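Local coordinates for tRNA-5-methyluridine(54) 2-sulfurtransferase (Pyrococcus horikoshii, PDB 3VRH), which catalyses the ATP-dependent 2-thiolation of 5-methyluridine 54 in the T loop of tRNA, a modification that stabilises tRNAs of thermophiles against heat, at the interface of chains A and B. Coordinates in Å, arbitrary orientation; residue numbers count along the deposited sequence, not the author numbering. Chains: chain A/B, Putative uncharacterized protein PH0300.

Two patches of one two-fold symmetric interface, their C-alpha centres about 16 Å apart, illustrate how a homodimer can be built by pairing helices and packing the segments that follow them. Contact 1 lies between helices 157-169 and 228-241 of the two subunits and is made of aliphatic side chains meeting their own copies or near relatives. Contact 2 begins where helix 157-169 has ended: it sets A:Trp171, A:Thr173 and A:Phe260 against the end of helix 245-256 and the 3-10 turn 257-260 of the partner. The chain segment running on from helix 157-169 thus links both, so that aliphatic and aromatic packing together support the dimer.

Contact 1: the interface of chains A and B. Residues chain A 165, 168-169, 234, 238; chain B 165, 168-169, 234, 238.
A:Leu238 packs against B:Val234 and B:Leu169 in the homodimer interface of TtuA, a PP-loop enzyme of the TtcA family, and its path shows how one leucine can serve two partners. From CB, which acts as the spacer off helix 228-241, the side chain reaches CG, anti to the carbonyl carbon (chi1 -67°), and CG already lies 4.0 Å from CG2 of B:Val234. The branches then divide the work. CD2 presses onto that same valine methyl, CG2 of B:Val234, at 3.6 Å, while CD1 continues the extended chain (chi2 -179°) towards helix 157-169 of the partner and meets CD1 of B:Leu169 at 4.0 Å. The leucine crosses the valine at about a right angle, with CG and CD2 both near that methyl.

Beside this exchange B:Val234 turns its other methyl to its own copy: the CG1 atoms of A:Val234 and B:Val234 touch at 3.6 Å. Self-pairing recurs along helix 157-169. A:Leu165 and B:Leu165 also cross nearly perpendicularly, with CD1 to CD1 at 3.8 Å. The two isoleucines behave differently, sliding past each other in opposite directions, which lets CG2 of A:Ile168 reach CD1 of B:Ile168 at 3.7 Å while the reverse pairing forms alongside. The symmetry repeats the leucine's contacts from B:Leu238 to A:Val234 and A:Leu169.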
# COMPACT_ATOMS: atom_id res chain seq x y z
N LEU A 165 3.84 -3.18 -2.64
CA LEU A 165 2.41 -3.08 -2.36
C LEU A 165 1.89 -4.37 -1.72
O LEU A 165 1.16 -4.35 -0.74
CB LEU A 165 1.64 -2.77 -3.64
CG LEU A 165 0.13 -2.64 -3.46
CD1 LEU A 165 -0.18 -1.51 -2.46
CD2 LEU A 165 -0.56 -2.39 -4.79
N ILE A 168 3.08 -4.76 1.87
CA ILE A 168 2.44 -3.79 2.76
C ILE A 168 1.00 -4.19 3.08
O ILE A 168 0.55 -4.05 4.21
CB ILE A 168 2.49 -2.39 2.16
CG1 ILE A 168 3.86 -1.79 2.39
CG2 ILE A 168 1.45 -1.48 2.78
CD1 ILE A 168 4.29 -0.86 1.31
N LEU A 169 0.28 -4.66 2.08
CA LEU A 169 -1.05 -5.21 2.31
C LEU A 169 -1.03 -6.32 3.35
O LEU A 169 -1.95 -6.41 4.17
CB LEU A 169 -1.66 -5.74 1.01
CG LEU A 169 -2.08 -4.66 0.03
CD1 LEU A 169 -2.40 -5.27 -1.32
CD2 LEU A 169 -3.26 -3.84 0.59
N VAL A 234 -3.34 -3.13 -10.54
CA VAL A 234 -3.71 -2.05 -9.65
C VAL A 234 -2.77 -0.84 -9.82
O VAL A 234 -3.22 0.29 -9.97
CB VAL A 234 -3.65 -2.53 -8.19
CG1 VAL A 234 -3.56 -1.37 -7.24
CG2 VAL A 234 -4.85 -3.39 -7.87
N LEU A 238 -3.62 2.91 -11.16
CA LEU A 238 -3.22 4.15 -10.47
C LEU A 238 -2.28 5.04 -11.28
O LEU A 238 -2.41 6.27 -11.27
CB LEU A 238 -2.59 3.83 -9.12
CG LEU A 238 -3.54 3.24 -8.10
CD1 LEU A 238 -2.82 3.00 -6.79
CD2 LEU A 238 -4.73 4.18 -7.89
N LEU B 165 -3.86 3.18 2.63
CA LEU B 165 -3.23 2.94 1.32
C LEU B 165 -2.66 4.24 0.75
O LEU B 165 -1.54 4.29 0.26
CB LEU B 165 -4.24 2.34 0.35
CG LEU B 165 -3.70 2.04 -1.04
CD1 LEU B 165 -2.52 1.06 -0.94
CD2 LEU B 165 -4.79 1.50 -1.95
N ILE B 168 0.48 5.35 2.61
CA ILE B 168 1.60 4.46 2.33
C ILE B 168 2.20 4.72 0.95
O ILE B 168 3.42 4.71 0.78
CB ILE B 168 1.19 3.00 2.47
CG1 ILE B 168 1.16 2.63 3.95
CG2 ILE B 168 2.15 2.08 1.76
CD1 ILE B 168 0.14 1.59 4.27
N LEU B 169 1.34 4.93 -0.04
CA LEU B 169 1.81 5.34 -1.36
C LEU B 169 2.67 6.60 -1.29
O LEU B 169 3.66 6.70 -2.02
CB LEU B 169 0.63 5.57 -2.30
CG LEU B 169 -0.08 4.30 -2.74
CD1 LEU B 169 -1.38 4.64 -3.44
CD2 LEU B 169 0.84 3.44 -3.63
N VAL B 234 -9.77 0.95 -5.98
CA VAL B 234 -8.68 -0.02 -5.97
C VAL B 234 -8.92 -1.10 -4.91
O VAL B 234 -8.81 -2.30 -5.19
CB VAL B 234 -7.35 0.69 -5.67
CG1 VAL B 234 -6.32 -0.28 -5.20
CG2 VAL B 234 -6.88 1.44 -6.90
N LEU B 238 -9.53 -5.10 -5.41
CA LEU B 238 -8.81 -6.15 -4.68
C LEU B 238 -9.70 -7.03 -3.80
O LEU B 238 -9.49 -8.25 -3.73
CB LEU B 238 -7.69 -5.54 -3.83
CG LEU B 238 -6.55 -4.92 -4.63
CD1 LEU B 238 -5.49 -4.39 -3.69
CD2 LEU B 238 -5.95 -5.96 -5.57

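Contact 2: the interface of chains A and B. Residues chain A 171, 173, 260; chain B 256, 259-260.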
# COMPACT_ATOMS: atom_id res chain seq x y z
N TRP A 171 1.43 -6.67 5.54
CA TRP A 171 2.34 -6.23 6.59
C TRP A 171 3.51 -7.20 6.85
O TRP A 171 3.79 -7.58 7.99
CB TRP A 171 1.57 -5.83 7.86
CG TRP A 171 0.77 -4.58 7.59
CD1 TRP A 171 -0.56 -4.50 7.25
CD2 TRP A 171 1.29 -3.25 7.53
NE1 TRP A 171 -0.90 -3.18 7.01
CE2 TRP A 171 0.21 -2.40 7.19
CE3 TRP A 171 2.55 -2.69 7.75
CZ2 TRP A 171 0.37 -1.02 7.06
CZ3 TRP A 171 2.71 -1.33 7.61
CH2 TRP A 171 1.62 -0.50 7.28
N THR A 173 6.71 -7.02 7.35
CA THR A 173 7.67 -5.98 7.66
C THR A 173 9.10 -6.50 7.55
O THR A 173 10.03 -5.72 7.30
CB THR A 173 7.42 -5.39 9.05
OG1 THR A 173 7.37 -6.46 10.00
CG2 THR A 173 6.07 -4.66 9.05
N PHE A 260 11.75 -0.37 9.11
CA PHE A 260 11.41 -1.78 9.21
C PHE A 260 12.59 -2.59 9.72
O PHE A 260 12.46 -3.78 9.96
CB PHE A 260 10.92 -2.30 7.85
CG PHE A 260 9.74 -1.54 7.32
CD1 PHE A 260 9.89 -0.62 6.30
CD2 PHE A 260 8.48 -1.72 7.88
CE1 PHE A 260 8.79 0.10 5.82
CE2 PHE A 260 7.39 -1.00 7.43
CZ PHE A 260 7.54 -0.10 6.40
N LYS B 256 1.38 -3.29 13.53
CA LYS B 256 2.70 -2.78 13.13
C LYS B 256 2.80 -1.28 13.31
O LYS B 256 3.87 -0.71 13.08
CB LYS B 256 2.99 -3.11 11.66
CG LYS B 256 3.01 -4.59 11.33
CD LYS B 256 3.91 -5.35 12.29
CE LYS B 256 4.19 -6.75 11.78
NZ LYS B 256 5.12 -7.42 12.72
N LEU B 259 5.76 0.96 14.55
CA LEU B 259 7.00 1.20 13.80
C LEU B 259 7.09 2.61 13.25
O LEU B 259 8.17 3.05 12.85
CB LEU B 259 7.13 0.20 12.64
CG LEU B 259 7.31 -1.28 13.01
CD1 LEU B 259 7.14 -2.20 11.80
CD2 LEU B 259 8.66 -1.52 13.69
N PHE B 260 5.97 3.32 13.22
CA PHE B 260 5.96 4.67 12.68
C PHE B 260 6.08 5.69 13.79
O PHE B 260 6.18 6.89 13.54
CB PHE B 260 4.71 4.90 11.83
CG PHE B 260 4.57 3.93 10.70
CD1 PHE B 260 3.66 2.88 10.77
CD2 PHE B 260 5.38 4.03 9.58
CE1 PHE B 260 3.55 1.96 9.73
CE2 PHE B 260 5.29 3.11 8.55
CZ PHE B 260 4.38 2.08 8.62
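A:Trp171 and B:Phe260 are directed towards their contact by similar first torsions, each ring carbon CG being placed anti to its carbonyl carbon (chi1 -68° for the tryptophan, -57° for the phenylalanine). The indole comes to the phenylalanine at its rim, with CZ3 of A:Trp171 in the plane of the B:Phe260 ring and 3.9 Å from its CZ. The ring planes stand steeply to each other, so this is an edge contact and not a parallel stack.

B:Lys256 supplies a second surface for the same indole. A bend at chi2 (-51°) turns its aliphatic chain along A:Trp171, where CB of B:Lys256 lies to one side of the indole plane, just beyond its CE3 edge and 4.0 Å from CE3 of A:Trp171, and CG reaches CB of A:Trp171 at the same separation of 4.0 Å. The stem of the lysine thus packs along one side of the tryptophan through its carbon atoms, a common use of long charged side chains at interfaces. Putting an alanine at A:Trp171 would probably leave the rim of B:Phe260 without its aromatic neighbour and CB of B:Lys256 without the indole edge it packs on.

Farther along, the lysine crosses A:Thr173. The threonine methyl CG2 packs 3.8 Å from CG of B:Lys256, and its hydroxyl OG1 faces the other end of the chain, 3.6 Å from CE; the amino group NZ lies near OG1 too, but beyond hydrogen-bonding distance. That same methyl, CG2 of A:Thr173, also receives CD1 of B:Leu259 at 3.8 Å. The same leucine methyl, CD1, also lies 4.2 Å from CD2 of A:Phe260, a looser contact in which the two side chains cross at about a right angle.

In the fold, A:Trp171 occupies the loop after helix 157-169, and A:Thr173 starts the short helix 173-177. Their partners lie at the last turn of helix 245-256 and on the 3-10 turn 257-260 that follows it. A:Phe260 sits on chain A's own copy of that turn, which therefore contributes from both subunits.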